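Local coordinates for oxygen-independent coproporphyrinogen III oxidase (Escherichia coli, PDB 1OLT), which catalyses the anaerobic oxidative decarboxylation of two propionate groups of coproporphyrinogen III to the vinyl groups of protoporphyrinogen IX, as a radical SAM enzyme of heme biosynthesis, at residues P27-L30 / E31-E34; G37-A40 / F41-A44; I329-G333 / D334-Q338. All coordinates share one frame; numbering follows the deposited sequence.

Contact 1. Residues P27-L30 / E31-E34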
loop_
_atom_site.group_PDB
_atom_site.type_symbol
_atom_site.label_atom_id
_atom_site.label_comp_id
_atom_site.label_asym_id
_atom_site.label_seq_id
_atom_site.Cartn_x
_atom_site.Cartn_y
_atom_site.Cartn_z
ATOM N N PRO A 27 -6.740 3.632 13.793
ATOM C CA PRO A 27 -6.799 2.227 14.254
ATOM C C PRO A 27 -6.823 1.226 13.127
ATOM O O PRO A 27 -7.070 1.573 11.962
ATOM C CB PRO A 27 -8.130 2.137 15.005
ATOM C CG PRO A 27 -8.597 3.533 15.218
ATOM C CD PRO A 27 -7.910 4.407 14.237
ATOM N N THR A 28 -6.572 -0.032 13.470
ATOM C CA THR A 28 -6.487 -1.066 12.444
ATOM C C THR A 28 -7.861 -1.572 12.063
ATOM O O THR A 28 -8.872 -1.247 12.742
ATOM C CB THR A 28 -5.630 -2.261 12.946
ATOM O OG1 THR A 28 -6.394 -3.074 13.871
ATOM C CG2 THR A 28 -4.393 -1.732 13.737
ATOM N N ALA A 29 -7.859 -2.409 11.010
ATOM C CA ALA A 29 -9.048 -3.127 10.521
ATOM C C ALA A 29 -9.675 -4.078 11.583
ATOM O O ALA A 29 -10.865 -4.399 11.498
ATOM C CB ALA A 29 -8.704 -3.920 9.212
ATOM N N LEU A 30 -8.891 -4.535 12.570
ATOM C CA LEU A 30 -9.478 -5.301 13.695
ATOM C C LEU A 30 -10.589 -4.519 14.396
ATOM O O LEU A 30 -11.538 -5.113 14.915
ATOM C CB LEU A 30 -8.456 -5.637 14.777
ATOM C CG LEU A 30 -7.253 -6.491 14.459
ATOM C CD1 LEU A 30 -6.389 -6.616 15.743
ATOM C CD2 LEU A 30 -7.709 -7.836 13.935
ATOM N N GLU A 31 -10.465 -3.189 14.416
ATOM C CA GLU A 31 -11.427 -2.354 15.114
ATOM C C GLU A 31 -12.650 -1.938 14.286
ATOM O O GLU A 31 -13.496 -1.243 14.802
ATOM C CB GLU A 31 -10.721 -1.116 15.643
ATOM C CG GLU A 31 -9.458 -1.408 16.457
ATOM C CD GLU A 31 -9.611 -2.503 17.525
ATOM O OE1 GLU A 31 -10.707 -2.678 18.147
ATOM O OE2 GLU A 31 -8.595 -3.202 17.751
ATOM N N PHE A 32 -12.741 -2.349 13.021
ATOM C CA PHE A 32 -13.874 -1.939 12.168
ATOM C C PHE A 32 -15.105 -2.686 12.668
ATOM O O PHE A 32 -15.005 -3.832 13.008
ATOM C CB PHE A 32 -13.649 -2.251 10.656
ATOM C CG PHE A 32 -12.552 -1.429 9.972
ATOM C CD1 PHE A 32 -11.747 -0.535 10.651
ATOM C CD2 PHE A 32 -12.297 -1.624 8.621
ATOM C CE1 PHE A 32 -10.722 0.165 9.980
ATOM C CE2 PHE A 32 -11.286 -0.918 7.955
ATOM C CZ PHE A 32 -10.512 -0.013 8.648
ATOM N N SER A 33 -16.254 -2.030 12.718
ATOM C CA SER A 33 -17.459 -2.632 13.226
ATOM C C SER A 33 -18.642 -2.475 12.236
ATOM O O SER A 33 -18.822 -1.453 11.605
ATOM C CB SER A 33 -17.798 -1.993 14.562
ATOM O OG SER A 33 -19.170 -2.083 14.846
ATOM N N GLU A 34 -19.469 -3.499 12.160
ATOM C CA GLU A 34 -20.625 -3.513 11.268
ATOM C C GLU A 34 -21.720 -2.579 11.731
ATOM O O GLU A 34 -22.665 -2.360 11.009
ATOM C CB GLU A 34 -21.138 -4.935 11.092
ATOM C CG GLU A 34 -20.101 -5.836 10.414
ATOM C CD GLU A 34 -20.577 -7.275 10.221
ATOM O OE1 GLU A 34 -21.799 -7.476 10.105
ATOM O OE2 GLU A 34 -19.716 -8.202 10.191
#
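Glu31 N gives its hydrogen to Thr28 O at 3.0 Å, the shorter of two i to i+3 backbone bonds that close this turn. In the second, Phe32 N reaches Ala29 O at 3.2 Å. The i to i+3 spacing identifies a short 3-10 turn rather than an alpha helix. A weak bond from Leu30 N to Thr28 OG1 adds a side-chain tie at its start.

The turn brings one face of the Phe32 ring against Ala29. With Phe32 CG beside its own backbone N (chi1 -68°), Ala29 CA stands over the ring centre, 3.6 Å from the centroid and 8° off the normal, a clear CH-pi contact. Ala29 CB adds an apolar touch at Phe32 CE2. Glu31, by contrast, bends at chi2 (-47°), carrying OE2 to within 3.8 Å of Leu30 CB.

Beyond the turn, the Phe32 side chain comes within about 4 Å, at the nearest atoms, of that of Ile329, which binds S-adenosylmethionine. It also packs on Tyr336 and Gln338 of strand 335-339 and on Arg359 and Ile361 of strand 357-362, while Ser33 pairs through its backbone with Gly360, so this loop before helix 38-45 is laid along the three-stranded antiparallel sheet.

Contact 2. Residues G37-A40 / F41-A44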
loop_
_atom_site.group_PDB
_atom_site.type_symbol
_atom_site.label_atom_id
_atom_site.label_comp_id
_atom_site.label_asym_id
_atom_site.label_seq_id
_atom_site.Cartn_x
_atom_site.Cartn_y
_atom_site.Cartn_z
ATOM N N GLY A 37 -22.693 2.608 10.090
ATOM C CA GLY A 37 -23.668 2.599 9.041
ATOM C C GLY A 37 -23.615 3.831 8.144
ATOM O O GLY A 37 -22.699 4.677 8.163
ATOM N N GLU A 38 -24.674 3.924 7.369
ATOM C CA GLU A 38 -24.781 4.891 6.322
ATOM C C GLU A 38 -24.792 6.271 6.862
ATOM O O GLU A 38 -24.249 7.166 6.227
ATOM C CB GLU A 38 -26.060 4.648 5.574
ATOM C CG GLU A 38 -26.245 5.529 4.369
ATOM C CD GLU A 38 -25.159 5.388 3.318
ATOM O OE1 GLU A 38 -24.364 4.408 3.294
ATOM O OE2 GLU A 38 -25.129 6.281 2.475
ATOM N N GLN A 39 -25.383 6.500 8.034
ATOM C CA GLN A 39 -25.412 7.867 8.461
ATOM C C GLN A 39 -23.976 8.296 8.844
ATOM O O GLN A 39 -23.572 9.430 8.611
ATOM C CB GLN A 39 -26.512 8.098 9.576
ATOM C CG GLN A 39 -27.985 7.900 9.039
ATOM C CD GLN A 39 -28.312 8.772 7.808
ATOM O OE1 GLN A 39 -28.226 9.999 7.893
ATOM N NE2 GLN A 39 -28.681 8.143 6.684
ATOM N N ALA A 40 -23.234 7.398 9.497
ATOM C CA ALA A 40 -21.905 7.766 9.991
ATOM C C ALA A 40 -21.090 8.108 8.793
ATOM O O ALA A 40 -20.309 9.038 8.806
ATOM C CB ALA A 40 -21.259 6.610 10.762
ATOM N N PHE A 41 -21.334 7.386 7.701
ATOM C CA PHE A 41 -20.619 7.634 6.489
ATOM C C PHE A 41 -20.947 9.021 5.946
ATOM O O PHE A 41 -20.071 9.763 5.503
ATOM C CB PHE A 41 -20.939 6.530 5.424
ATOM C CG PHE A 41 -20.176 6.656 4.203
ATOM C CD1 PHE A 41 -18.894 6.192 4.148
ATOM C CD2 PHE A 41 -20.712 7.250 3.083
ATOM C CE1 PHE A 41 -18.135 6.289 2.975
ATOM C CE2 PHE A 41 -19.961 7.372 1.886
ATOM C CZ PHE A 41 -18.688 6.895 1.832
ATOM N N LEU A 42 -22.218 9.346 5.924
ATOM C CA LEU A 42 -22.621 10.648 5.404
ATOM C C LEU A 42 -22.082 11.787 6.294
ATOM O O LEU A 42 -21.653 12.793 5.762
ATOM C CB LEU A 42 -24.122 10.729 5.284
ATOM C CG LEU A 42 -24.690 9.722 4.271
ATOM C CD1 LEU A 42 -26.217 9.896 4.273
ATOM C CD2 LEU A 42 -24.167 9.920 2.890
ATOM N N GLN A 43 -22.082 11.607 7.613
ATOM C CA GLN A 43 -21.471 12.601 8.516
ATOM C C GLN A 43 -19.984 12.754 8.224
ATOM O O GLN A 43 -19.460 13.863 8.295
ATOM C CB GLN A 43 -21.631 12.204 9.982
ATOM C CG GLN A 43 -23.002 12.373 10.523
ATOM C CD GLN A 43 -23.071 12.100 12.081
ATOM O OE1 GLN A 43 -22.017 11.947 12.742
ATOM N NE2 GLN A 43 -24.301 12.051 12.641
ATOM N N ALA A 44 -19.302 11.648 7.844
ATOM C CA ALA A 44 -17.879 11.712 7.532
ATOM C C ALA A 44 -17.650 12.523 6.264
ATOM O O ALA A 44 -16.722 13.351 6.178
ATOM C CB ALA A 44 -17.306 10.327 7.369
#
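Phe41 N bonds to Gly37 O, the first of four successive i to i+4 backbone bonds that mark residues 37-40 and 41-44 as the alpha-helical opening of helix 38-45. Leu42 N to Glu38 O, Gln43 N to Gln39 O and Ala44 N to Ala40 O follow. The third of the four is the shortest at 2.8 Å and nearly linear (169°), whereas the last is the most bent (144°). Gly37, at the N-cap, accepts the first of them.

The side-chain contacts gather on Leu42. Its CG lies 3.2 Å from Glu38 O, and its CD2 is 3.8 Å from Glu38 OE2, the firm side-chain contact here. An approach of Leu42 CD1 to the Gln39 amide is doubtful, since the Gln39 side chain takes a second position. Glu38 gets to the leucine because CG stands anti to the backbone N (chi1 -175°) and the chain then bends at chi2, bringing the carboxylate back alongside the helix. An alanine in place of Leu42 would be likely to leave Glu38 OE2 without its apolar neighbour and open a gap beside Leu99.

On the buried side of the helix, Phe41 touches Ala337 and Leu357, and Ala44 meets Cys335, which seats the helix against the antiparallel sheet.

Chemically, the leucine touches the Glu38 carboxylate by van der Waals contact alone. The Glu38 charge is met by a salt bridge from OE2 to Arg96 NH1, which would favour the ionised carboxylate and links the start of this helix to the end of helix 80-96.

Contact 3. Residues I329-G333 / D334-Q338. With SAM (S-adenosylmethionine), chain D.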
loop_
_atom_site.group_PDB
_atom_site.type_symbol
_atom_site.label_atom_id
_atom_site.label_comp_id
_atom_site.label_asym_id
_atom_site.label_seq_id
_atom_site.Cartn_x
_atom_site.Cartn_y
_atom_site.Cartn_z
ATOM N N ILE A 329 -11.501 0.107 1.009
ATOM C CA ILE A 329 -11.489 1.008 2.182
ATOM C C ILE A 329 -11.443 2.483 1.839
ATOM O O ILE A 329 -10.674 2.906 0.981
ATOM C CB ILE A 329 -10.324 0.660 3.124
ATOM C CG1 ILE A 329 -10.492 -0.770 3.632
ATOM C CG2 ILE A 329 -10.358 1.525 4.380
ATOM C CD1 ILE A 329 -9.164 -1.411 4.227
ATOM N N SER A 330 -12.276 3.249 2.520
ATOM C CA SER A 330 -12.329 4.706 2.436
ATOM C C SER A 330 -11.773 5.292 3.757
ATOM O O SER A 330 -12.021 4.712 4.794
ATOM C CB SER A 330 -13.768 5.167 2.284
ATOM O OG SER A 330 -14.398 4.641 1.124
ATOM N N MET A 331 -11.029 6.405 3.683
ATOM C CA MET A 331 -10.588 7.185 4.814
ATOM C C MET A 331 -11.119 8.615 4.624
ATOM O O MET A 331 -10.559 9.403 3.879
ATOM C CB MET A 331 -9.084 7.193 4.874
ATOM C CG MET A 331 -8.619 5.777 5.048
ATOM S SD MET A 331 -6.814 5.453 5.137
ATOM C CE MET A 331 -5.997 6.514 3.725
ATOM N N ILE A 332 -12.217 8.917 5.296
ATOM C CA ILE A 332 -12.930 10.142 5.040
ATOM C C ILE A 332 -13.342 10.797 6.370
ATOM O O ILE A 332 -13.943 10.168 7.201
ATOM C CB ILE A 332 -14.207 9.865 4.184
ATOM C CG1 ILE A 332 -13.839 9.253 2.805
ATOM C CG2 ILE A 332 -14.965 11.141 3.941
ATOM C CD1 ILE A 332 -15.047 8.867 2.023
ATOM N N GLY A 333 -13.096 12.059 6.516
ATOM C CA GLY A 333 -13.622 12.810 7.669
ATOM C C GLY A 333 -13.395 12.183 9.066
ATOM O O GLY A 333 -14.339 11.976 9.795
ATOM N N ASP A 334 -12.162 11.785 9.331
ATOM C CA ASP A 334 -11.790 11.015 10.514
ATOM C C ASP A 334 -12.610 9.714 10.751
ATOM O O ASP A 334 -12.889 9.346 11.903
ATOM C CB ASP A 334 -11.747 11.908 11.764
ATOM C CG ASP A 334 -10.939 13.210 11.518
ATOM O OD1 ASP A 334 -9.763 13.206 11.058
ATOM O OD2 ASP A 334 -11.468 14.268 11.631
ATOM N N CYS A 335 -12.965 9.025 9.650
ATOM C CA CYS A 335 -13.572 7.707 9.734
ATOM C C CYS A 335 -12.919 6.772 8.740
ATOM O O CYS A 335 -12.350 7.208 7.759
ATOM C CB CYS A 335 -15.093 7.718 9.457
ATOM S SG CYS A 335 -16.048 8.767 10.522
ATOM N N TYR A 336 -12.932 5.481 9.034
ATOM C CA TYR A 336 -12.618 4.454 8.067
ATOM C C TYR A 336 -13.915 3.663 7.799
ATOM O O TYR A 336 -14.683 3.405 8.693
ATOM C CB TYR A 336 -11.486 3.514 8.527
ATOM C CG TYR A 336 -10.195 4.201 8.979
ATOM C CD1 TYR A 336 -9.812 5.445 8.456
ATOM C CD2 TYR A 336 -9.350 3.616 9.930
ATOM C CE1 TYR A 336 -8.635 6.086 8.858
ATOM C CE2 TYR A 336 -8.163 4.260 10.359
ATOM C CZ TYR A 336 -7.810 5.496 9.804
ATOM O OH TYR A 336 -6.668 6.176 10.208
ATOM N N ALA A 337 -14.125 3.277 6.544
ATOM C CA ALA A 337 -15.293 2.529 6.120
ATOM C C ALA A 337 -14.876 1.556 5.044
ATOM O O ALA A 337 -14.143 1.909 4.125
ATOM C CB ALA A 337 -16.344 3.513 5.586
ATOM N N GLN A 338 -15.383 0.346 5.104
ATOM C CA GLN A 338 -14.998 -0.664 4.132
ATOM C C GLN A 338 -16.218 -1.278 3.503
ATOM O O GLN A 338 -17.200 -1.570 4.188
ATOM C CB GLN A 338 -14.207 -1.821 4.777
ATOM C CG GLN A 338 -13.529 -2.741 3.817
ATOM C CD GLN A 338 -12.597 -3.787 4.461
ATOM O OE1 GLN A 338 -12.757 -4.109 5.627
ATOM N NE2 GLN A 338 -11.626 -4.301 3.679
HETATM N N SAM D . -1.264 -5.796 1.160
HETATM C CA SAM D . -0.014 -6.396 0.657
HETATM C C SAM D . 0.718 -7.197 1.754
HETATM O O SAM D . 0.999 -8.407 1.652
HETATM O OXT SAM D . 1.072 -6.696 2.843
HETATM C CB SAM D . 0.898 -5.300 0.043
HETATM C CG SAM D . 0.365 -4.623 -1.259
HETATM S SD SAM D . -0.229 -2.911 -1.044
HETATM C CE SAM D . 1.221 -1.938 -1.589
HETATM C "C5'" SAM D . -1.406 -2.470 -2.377
HETATM C "C4'" SAM D . -2.660 -3.328 -2.330
HETATM O "O4'" SAM D . -3.342 -2.979 -1.136
HETATM C "C3'" SAM D . -3.661 -3.059 -3.459
HETATM O "O3'" SAM D . -3.259 -3.671 -4.672
HETATM C "C2'" SAM D . -4.915 -3.572 -2.807
HETATM O "O2'" SAM D . -4.909 -4.973 -2.789
HETATM C "C1'" SAM D . -4.762 -3.054 -1.366
HETATM N N9 SAM D . -5.324 -1.727 -1.185
HETATM C C8 SAM D . -4.737 -0.540 -1.447
HETATM N N7 SAM D . -5.642 0.474 -1.150
HETATM C C5 SAM D . -6.749 -0.072 -0.718
HETATM C C6 SAM D . -7.941 0.458 -0.308
HETATM N N6 SAM D . -8.178 1.756 -0.232
HETATM N N1 SAM D . -8.903 -0.414 0.058
HETATM C C2 SAM D . -8.708 -1.742 0.022
HETATM N N3 SAM D . -7.555 -2.277 -0.402
HETATM C C4 SAM D . -6.585 -1.446 -0.757
#
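Gln338 swings CG anti to its backbone N (chi1 -167°) and runs on extended, while Ile329 turns CG1 beside its own N (chi1 -61°); these two torsions lay the glutamine chain across the isoleucine, with Gln338 CG 3.6 Å from Ile329 CG1. Gln338 OE1 is hydrogen-bonded to Arg359 NH2, and NE2 to Ser327 O. Farther along the same face, in one of the two positions of the Tyr336 ring, Met331 CG meets Tyr336 CD1 at 3.6 Å. Met331 SD then lies 4.8 Å from the ring centroid, a provisional, oblique Met-aromatic contact; in that position Tyr336 OH is bonded to Tyr26 O.

Strands 329-332 and 335-338 form a tight antiparallel hairpin. Ser330 and Ala337 are a hydrogen-bonded pair, linked by Ser330 N to Ala337 O at 2.8 Å and by the return bond; Ile332 and Cys335 repeat the pattern beside the turn. Gly333 and Asp334 both have positive phi, close to a type III' (type I'-like) two-residue turn. Asp334 OD2 is hydrogen-bonded to Tyr48 OH.

At the open end, Ile329 N donates to SAM N1 at 2.8 Å, and SAM N6 donates to Ile329 O at 3.0 Å, both nearly straight. The Ile329 side chain, whose CB is 3.5 Å from SAM N1, also packs on Phe310 and Gln338. The pairing needs an acceptor at N1 and an amino group at N6, which is consistent with recognition of adenine through main-chain atoms.

Along the chain the three contacts come in series; none nests within or crosses another. Contact 1 closes a turn in the loop ahead of helix 38-45, contact 2 is the opening of that helix a few residues later, and contact 3 closes a beta hairpin nearly three hundred residues on. That hairpin unites them: Phe32 CZ of contact 1 reaches Tyr336 CB at 3.7 Å, and Ala44 CB of contact 2 reaches Cys335 SG at 3.7 Å. Contacts 1 and 2 adjoin in sequence without otherwise touching. The N-terminal segment is thus tied at two places to the hairpin that binds the adenine of one S-adenosylmethionine.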